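PmbA-related protein (Thermotoga maritima, PDB 1VL4) is of uncertain function but belongs to the PmbA/TldD (peptidase U62) family and may be a metallopeptidase. Local coordinates at residues 136-141 and 152-157; 249-254 and 308-313; 302-307 and 335-340. One frame throughout, in Å; residues are numbered along the deposited sequence.

Contact 1 of 3, residues 136-141 and 152-157; sequences KKAHES and PTVMYK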
# COMPACT_ATOMS: atom_id res chain seq x y z
N LYS A 136 20.28 10.91 -14.56
CA LYS A 136 20.44 12.14 -15.35
C LYS A 136 20.62 11.91 -16.85
O LYS A 136 20.12 12.68 -17.68
CB LYS A 136 21.59 13.01 -14.81
CG LYS A 136 21.45 13.44 -13.37
CD LYS A 136 22.66 14.24 -12.91
CE LYS A 136 22.41 14.98 -11.59
NZ LYS A 136 23.70 15.28 -10.86
N LYS A 137 21.32 10.85 -17.22
CA LYS A 137 21.47 10.51 -18.59
C LYS A 137 20.13 10.04 -19.17
O LYS A 137 19.80 10.40 -20.29
CB LYS A 137 22.53 9.43 -18.74
CG LYS A 137 22.88 9.09 -20.18
CD LYS A 137 23.66 10.24 -20.86
CE LYS A 137 23.57 10.15 -22.39
NZ LYS A 137 24.13 11.36 -23.07
N ALA A 138 19.36 9.26 -18.41
CA ALA A 138 18.04 8.87 -18.89
C ALA A 138 17.12 10.10 -19.10
O ALA A 138 16.40 10.20 -20.12
CB ALA A 138 17.43 7.88 -17.97
N HIS A 139 17.22 11.07 -18.19
CA HIS A 139 16.44 12.29 -18.29
C HIS A 139 16.82 13.07 -19.54
O HIS A 139 15.96 13.60 -20.25
CB HIS A 139 16.65 13.22 -17.09
CG HIS A 139 15.89 14.50 -17.20
ND1 HIS A 139 16.40 15.63 -17.81
CD2 HIS A 139 14.63 14.81 -16.82
CE1 HIS A 139 15.48 16.59 -17.80
NE2 HIS A 139 14.40 16.11 -17.21
N GLU A 140 18.13 13.21 -19.75
CA GLU A 140 18.68 14.01 -20.82
C GLU A 140 18.22 13.47 -22.17
O GLU A 140 17.83 14.25 -23.06
CB GLU A 140 20.21 14.04 -20.73
CG GLU A 140 20.90 15.00 -21.66
CD GLU A 140 22.42 14.77 -21.80
OE1 GLU A 140 22.99 13.87 -21.12
OE2 GLU A 140 23.04 15.52 -22.61
N SER A 141 18.24 12.15 -22.32
CA SER A 141 17.79 11.51 -23.55
C SER A 141 16.29 11.62 -23.73
O SER A 141 15.84 11.78 -24.85
CB SER A 141 18.19 10.04 -23.58
OG SER A 141 19.58 9.94 -23.38
N PRO A 152 8.29 13.68 -16.47
CA PRO A 152 7.81 13.87 -15.10
C PRO A 152 8.54 12.97 -14.11
O PRO A 152 8.65 13.31 -12.93
CB PRO A 152 6.34 13.46 -15.19
CG PRO A 152 6.02 13.46 -16.68
CD PRO A 152 7.26 13.08 -17.34
N THR A 153 9.02 11.83 -14.58
CA THR A 153 9.67 10.88 -13.75
C THR A 153 10.83 10.18 -14.44
O THR A 153 10.74 9.77 -15.56
CB THR A 153 8.65 9.84 -13.20
OG1 THR A 153 7.71 10.50 -12.36
CG2 THR A 153 9.33 8.78 -12.35
N VAL A 154 11.93 10.08 -13.69
CA VAL A 154 12.96 9.06 -13.93
C VAL A 154 13.22 8.41 -12.58
O VAL A 154 13.40 9.10 -11.55
CB VAL A 154 14.27 9.65 -14.50
CG1 VAL A 154 15.38 8.64 -14.50
CG2 VAL A 154 14.06 10.21 -15.89
N MET A 155 13.21 7.11 -12.58
CA MET A 155 13.49 6.38 -11.37
C MET A 155 14.57 5.29 -11.53
O MET A 155 14.52 4.46 -12.42
CB MET A 155 12.21 5.80 -10.82
CG MET A 155 12.28 5.39 -9.34
SD MET A 155 10.88 4.33 -8.94
CE MET A 155 9.60 5.49 -9.60
N TYR A 156 15.50 5.30 -10.58
CA TYR A 156 16.56 4.32 -10.44
C TYR A 156 16.35 3.54 -9.13
O TYR A 156 16.09 4.14 -8.07
CB TYR A 156 17.94 5.05 -10.41
CG TYR A 156 19.11 4.11 -10.07
CD1 TYR A 156 19.44 3.82 -8.73
CD2 TYR A 156 19.84 3.47 -11.08
CE1 TYR A 156 20.45 2.91 -8.41
CE2 TYR A 156 20.86 2.62 -10.77
CZ TYR A 156 21.16 2.32 -9.42
OH TYR A 156 22.17 1.42 -9.12
N LYS A 157 16.57 2.24 -9.16
CA LYS A 157 16.65 1.47 -7.97
C LYS A 157 17.63 0.30 -8.06
O LYS A 157 17.69 -0.37 -9.08
CB LYS A 157 15.27 0.92 -7.58
CG LYS A 157 15.32 0.27 -6.19
CD LYS A 157 13.94 0.03 -5.58
CE LYS A 157 14.07 -0.57 -4.20
NZ LYS A 157 12.71 -0.91 -3.63
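His139 and Val154 have the nearest CA atoms, 6.4 Å apart, where a helix lies on one face of a beta strand. The fit illustrates how one branched side chain can carry the contact between helix and strand. Val154 points toward the helix and divides its two methyls between successive residues. A chi1 of 170° sets CG1 opposite the backbone N and against Ala138, whose CB lies 4.1 Å from Val154 CG1. The other branch meets His139, where Val154 CG2 stands 4.0 Å from CA, with CB of the histidine scarcely farther. It is thus the base of His139 that meets the valine; the imidazole takes no part in the closest contacts to 152-157. Small Ala138, also pointing toward the strand, lets the helix sit close. No hydrogen bond crosses this buried, purely apolar junction.

Polar side chains occupy another side of the helix. Ser141 OG bonds to Lys137 O at 3.1 Å, tilted 28° from the carbonyl plane, while Ser141 N reaches the same oxygen from the opposite face, so two donors grip it. A weak salt bridge, 3.4 Å from Lys137 NZ to Glu140 OE1, spans one turn. Lys137 and Ser141 also touch the start of helix 210-223.

Strand 148-167 is an inner member of the six-stranded antiparallel sheet: Val154 pairs through its backbone with Leu47 of strand 32-48, and Thr153 with Met185 of strand 172-188. Helix 128-143, joined to it by a short loop, packs on one face of this sheet.

Contact 2 of 3, residues 249-254 and 308-313; sequences EMFIPM and FVLENG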
# COMPACT_ATOMS: atom_id res chain seq x y z
N GLU A 249 -0.61 -10.67 -14.94
CA GLU A 249 -0.63 -10.73 -13.49
C GLU A 249 -1.96 -11.19 -12.94
O GLU A 249 -1.99 -11.80 -11.86
CB GLU A 249 -0.28 -9.36 -12.89
CG GLU A 249 1.14 -9.01 -13.33
CD GLU A 249 1.90 -8.40 -12.24
OE1 GLU A 249 1.67 -7.19 -12.02
OE2 GLU A 249 2.69 -9.14 -11.59
N MET A 250 -3.04 -10.95 -13.67
CA MET A 250 -4.36 -11.40 -13.19
C MET A 250 -4.54 -12.93 -13.28
O MET A 250 -5.48 -13.50 -12.74
CB MET A 250 -5.46 -10.63 -13.89
CG MET A 250 -5.92 -11.19 -15.25
SD MET A 250 -7.29 -10.16 -15.88
CE MET A 250 -8.68 -10.65 -14.83
N PHE A 251 -3.60 -13.60 -13.93
CA PHE A 251 -3.61 -15.06 -14.00
C PHE A 251 -3.07 -15.68 -12.70
O PHE A 251 -3.34 -16.82 -12.37
CB PHE A 251 -2.75 -15.48 -15.18
CG PHE A 251 -2.94 -16.92 -15.60
CD1 PHE A 251 -4.19 -17.42 -15.88
CD2 PHE A 251 -1.85 -17.75 -15.72
CE1 PHE A 251 -4.35 -18.77 -16.28
CE2 PHE A 251 -1.99 -19.07 -16.13
CZ PHE A 251 -3.24 -19.58 -16.41
N ILE A 252 -2.29 -14.91 -11.97
CA ILE A 252 -1.53 -15.46 -10.84
C ILE A 252 -2.44 -15.99 -9.70
O ILE A 252 -2.30 -17.15 -9.31
CB ILE A 252 -0.45 -14.47 -10.38
CG1 ILE A 252 0.71 -14.44 -11.40
CG2 ILE A 252 0.04 -14.83 -8.95
CD1 ILE A 252 1.79 -13.34 -11.12
N PRO A 253 -3.42 -15.18 -9.22
CA PRO A 253 -4.37 -15.75 -8.24
C PRO A 253 -5.16 -16.98 -8.74
O PRO A 253 -5.49 -17.87 -7.94
CB PRO A 253 -5.30 -14.57 -7.93
CG PRO A 253 -4.59 -13.32 -8.38
CD PRO A 253 -3.68 -13.76 -9.50
N MET A 254 -5.44 -17.06 -10.04
CA MET A 254 -6.21 -18.19 -10.62
C MET A 254 -5.52 -19.53 -10.49
O MET A 254 -6.17 -20.58 -10.37
CB MET A 254 -6.47 -17.96 -12.12
CG MET A 254 -7.02 -16.59 -12.42
SD MET A 254 -7.49 -16.46 -14.14
CE MET A 254 -8.27 -14.85 -14.08
N PHE A 308 5.36 -26.52 -16.86
CA PHE A 308 4.23 -25.89 -17.55
C PHE A 308 3.01 -25.73 -16.63
O PHE A 308 2.57 -26.66 -15.93
CB PHE A 308 3.83 -26.67 -18.79
CG PHE A 308 4.87 -26.64 -19.87
CD1 PHE A 308 4.91 -25.61 -20.79
CD2 PHE A 308 5.77 -27.69 -19.99
CE1 PHE A 308 5.83 -25.59 -21.75
CE2 PHE A 308 6.71 -27.70 -20.99
CZ PHE A 308 6.75 -26.64 -21.87
N VAL A 309 2.48 -24.52 -16.64
CA VAL A 309 1.14 -24.30 -16.14
C VAL A 309 0.12 -24.56 -17.28
O VAL A 309 -0.83 -25.32 -17.10
CB VAL A 309 0.99 -22.90 -15.52
CG1 VAL A 309 -0.43 -22.74 -14.93
CG2 VAL A 309 2.02 -22.72 -14.42
N LEU A 310 0.37 -23.96 -18.44
CA LEU A 310 -0.33 -24.29 -19.66
C LEU A 310 0.66 -24.84 -20.63
O LEU A 310 1.72 -24.25 -20.88
CB LEU A 310 -0.97 -23.03 -20.25
CG LEU A 310 -2.43 -22.66 -20.00
CD1 LEU A 310 -3.02 -23.24 -18.74
CD2 LEU A 310 -2.56 -21.12 -20.04
N GLU A 311 0.37 -26.00 -21.16
CA GLU A 311 1.21 -26.60 -22.14
C GLU A 311 0.32 -26.79 -23.37
O GLU A 311 -0.60 -27.61 -23.35
CB GLU A 311 1.79 -27.91 -21.66
CG GLU A 311 2.81 -28.47 -22.68
CD GLU A 311 3.58 -29.69 -22.19
OE1 GLU A 311 3.29 -30.17 -21.07
OE2 GLU A 311 4.47 -30.16 -22.94
N ASN A 312 0.63 -26.04 -24.43
CA ASN A 312 -0.21 -25.99 -25.63
C ASN A 312 -1.67 -25.79 -25.25
O ASN A 312 -2.54 -26.43 -25.77
CB ASN A 312 -0.03 -27.25 -26.49
CG ASN A 312 1.45 -27.54 -26.80
OD1 ASN A 312 2.22 -26.64 -27.07
ND2 ASN A 312 1.83 -28.82 -26.77
N GLY A 313 -1.90 -24.87 -24.33
CA GLY A 313 -3.20 -24.41 -23.97
C GLY A 313 -3.88 -25.30 -22.95
O GLY A 313 -4.94 -24.94 -22.46
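Phe251 reaches across to Val309 and Leu310 with the far end of its ring, a worked case of a long aromatic side chain bridging backbones that stay well apart: the closest CA atoms, those of Phe251 and Val309, are 10.6 Å from each other. From CB, which points toward residues 308-313, CG leaves anti to the backbone N (chi1 -165°), and this extended start brings the ring to the side of Val309 and Leu310. Contacts to 308-313 begin only beyond CB and CG: CE2 comes within 4.2 Å of Val309 CG1, and at the tip CZ lies 4.0 Å from Leu310 CD2. Both methyls approach the ring obliquely.

Phe251 sits between a short 3-10 segment and helix 252-255 in the C-terminal domain, and packs against the bulged strand 307-311 of a mixed sheet. There Val309 and Leu310 both face Ile282 on the neighbouring strand, a classic beta bulge, so two consecutive residues can serve the ring. Ile282 also touches Phe251, and Leu416 of helix 412-417 meets both Phe251 and Leu310, forming a wider hydrophobic cluster.

All three touching residues are buried. The contact therefore rests on shape and exclusion of water: dispersion between the far carbons of the ring, CE2 and CZ, and two methyl groups, with no polar bond between the segments; the ring's setting probably comes from the surrounding side chains, Ile282 and Leu416 among them.

Contact 3 of 3, residues 302-307 and 335-340; sequences VPTTEK and NGFVGG
The carboxamide of Asn335 meets Lys307 at its oxygen end, and the ring of Phe337 meets Thr304 at CZ. Lys307 NZ lies in the plane of the amide, on a lone pair of Asn335 OD1, at 3.0 Å and a C=O...N angle of 125°. Around the same amide, Thr333 OG1 bonds to OD1, while ND2 is held by Asp284 OD2 and Arg342 O; together these partners should fix its flip. The aromatic contact is looser: Thr304 CG2 stands 4.5 Å from Phe337 CZ, oblique to the ring, and Thr304 OG1 turns to Thr295 O.

In the C-terminal domain, loop 302-307 leads into strand 307-311 of the mixed sheet, and Phe337 to Gly340 form a type II beta turn. Lys307 reaches the amide by doubling back, with CG between the backbone N and carbonyl carbon (chi1 62°) and a bend at chi2. NZ thereby also donates to Thr305 O at 3.1 Å, from above the carbonyl plane, and to Thr305 OG1, itself bonded to Thr333 O. A leucine here would probably leave Asp284 without its cationic mate, strip Asn335 OD1 of one donor and let the 302-307 loop shift against 335-340.

A lysine amine that is only partly exposed can be satisfied largely by protein partners: here a carboxylate, an amide, a hydroxyl and a backbone carbonyl. Asp284, bound to both Lys307 and Asn335, ties the two side chains into a single polar network.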
# COMPACT_ATOMS: atom_id res chain seq x y z
N VAL A 302 11.20 -24.90 0.11
CA VAL A 302 11.02 -25.96 -0.86
C VAL A 302 11.73 -25.54 -2.14
O VAL A 302 11.60 -24.39 -2.58
CB VAL A 302 9.49 -26.25 -1.09
CG1 VAL A 302 9.23 -27.25 -2.25
CG2 VAL A 302 8.81 -26.70 0.18
N PRO A 303 12.50 -26.47 -2.75
CA PRO A 303 13.12 -26.06 -4.02
C PRO A 303 12.09 -25.59 -5.05
O PRO A 303 11.03 -26.24 -5.27
CB PRO A 303 13.81 -27.33 -4.51
CG PRO A 303 13.91 -28.21 -3.36
CD PRO A 303 12.85 -27.84 -2.41
N THR A 304 12.39 -24.46 -5.67
CA THR A 304 11.60 -23.98 -6.80
C THR A 304 11.82 -24.94 -7.99
O THR A 304 12.89 -25.56 -8.14
CB THR A 304 11.98 -22.55 -7.12
OG1 THR A 304 13.39 -22.43 -7.32
CG2 THR A 304 11.55 -21.61 -6.05
N THR A 305 10.79 -25.09 -8.79
CA THR A 305 10.74 -26.03 -9.89
C THR A 305 10.27 -25.31 -11.17
O THR A 305 9.55 -24.30 -11.13
CB THR A 305 9.78 -27.23 -9.60
OG1 THR A 305 8.45 -26.77 -9.43
CG2 THR A 305 10.20 -27.98 -8.36
N GLU A 306 10.73 -25.85 -12.29
CA GLU A 306 10.29 -25.44 -13.63
C GLU A 306 9.20 -26.38 -14.15
O GLU A 306 9.36 -27.62 -14.18
CB GLU A 306 11.46 -25.38 -14.58
CG GLU A 306 11.11 -24.98 -16.06
CD GLU A 306 12.35 -24.76 -16.91
OE1 GLU A 306 13.47 -24.91 -16.36
OE2 GLU A 306 12.18 -24.42 -18.10
N LYS A 307 8.11 -25.80 -14.60
CA LYS A 307 7.02 -26.63 -15.13
C LYS A 307 6.11 -25.82 -16.02
O LYS A 307 6.05 -24.62 -15.90
CB LYS A 307 6.19 -27.27 -14.01
CG LYS A 307 5.49 -26.29 -13.13
CD LYS A 307 6.42 -25.66 -12.12
CE LYS A 307 5.72 -25.25 -10.84
NZ LYS A 307 6.69 -24.46 -10.03
N ASN A 335 6.16 -23.14 -4.56
CA ASN A 335 5.47 -21.86 -4.78
C ASN A 335 4.88 -21.23 -3.51
O ASN A 335 4.07 -20.29 -3.60
CB ASN A 335 4.42 -22.08 -5.89
CG ASN A 335 5.07 -22.43 -7.22
OD1 ASN A 335 5.17 -23.61 -7.62
ND2 ASN A 335 5.56 -21.40 -7.89
N GLY A 336 5.33 -21.71 -2.33
CA GLY A 336 4.77 -21.26 -1.07
C GLY A 336 5.54 -20.04 -0.63
O GLY A 336 6.62 -20.14 -0.04
N PHE A 337 5.00 -18.87 -0.98
CA PHE A 337 5.62 -17.59 -0.62
C PHE A 337 4.72 -16.84 0.37
O PHE A 337 3.51 -17.11 0.48
CB PHE A 337 5.88 -16.75 -1.88
CG PHE A 337 6.94 -17.30 -2.76
CD1 PHE A 337 8.27 -17.03 -2.49
CD2 PHE A 337 6.64 -18.11 -3.87
CE1 PHE A 337 9.25 -17.53 -3.28
CE2 PHE A 337 7.66 -18.66 -4.65
CZ PHE A 337 8.94 -18.35 -4.40
N VAL A 338 5.33 -15.96 1.15
CA VAL A 338 4.59 -15.15 2.09
C VAL A 338 3.59 -14.29 1.31
O VAL A 338 3.93 -13.65 0.32
CB VAL A 338 5.52 -14.26 2.98
CG1 VAL A 338 6.57 -15.11 3.74
CG2 VAL A 338 6.24 -13.20 2.15
N GLY A 339 2.35 -14.32 1.69
CA GLY A 339 1.39 -13.48 0.97
C GLY A 339 0.53 -14.24 -0.01
O GLY A 339 -0.52 -13.78 -0.43
N GLY A 340 0.96 -15.45 -0.35
CA GLY A 340 0.22 -16.21 -1.31
C GLY A 340 1.10 -17.09 -2.14
O GLY A 340 2.29 -16.79 -2.38

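Overall arrangement
Contact 1 comes first along the chain and belongs to the long six-stranded antiparallel sheet; contacts 2 and 3 follow in the C-terminal domain, on the opposite side of the chain's centre. Contact 1 is about 34 Å, centre to centre, from each of the others, with nearest atoms about 15 Å apart. Contacts 2 and 3 lie about 15 Å apart between centres, and their segments alternate along the sequence. Residues 302-307 run directly into 308-313, so one continuous stretch leads from a polar network to an apolar cluster beside the mixed sheet containing strands 282-285 and 307-311. Contact 1 thus belongs to a different part of the fold from contacts 2 and 3, which tie together C-terminal segments far apart in sequence.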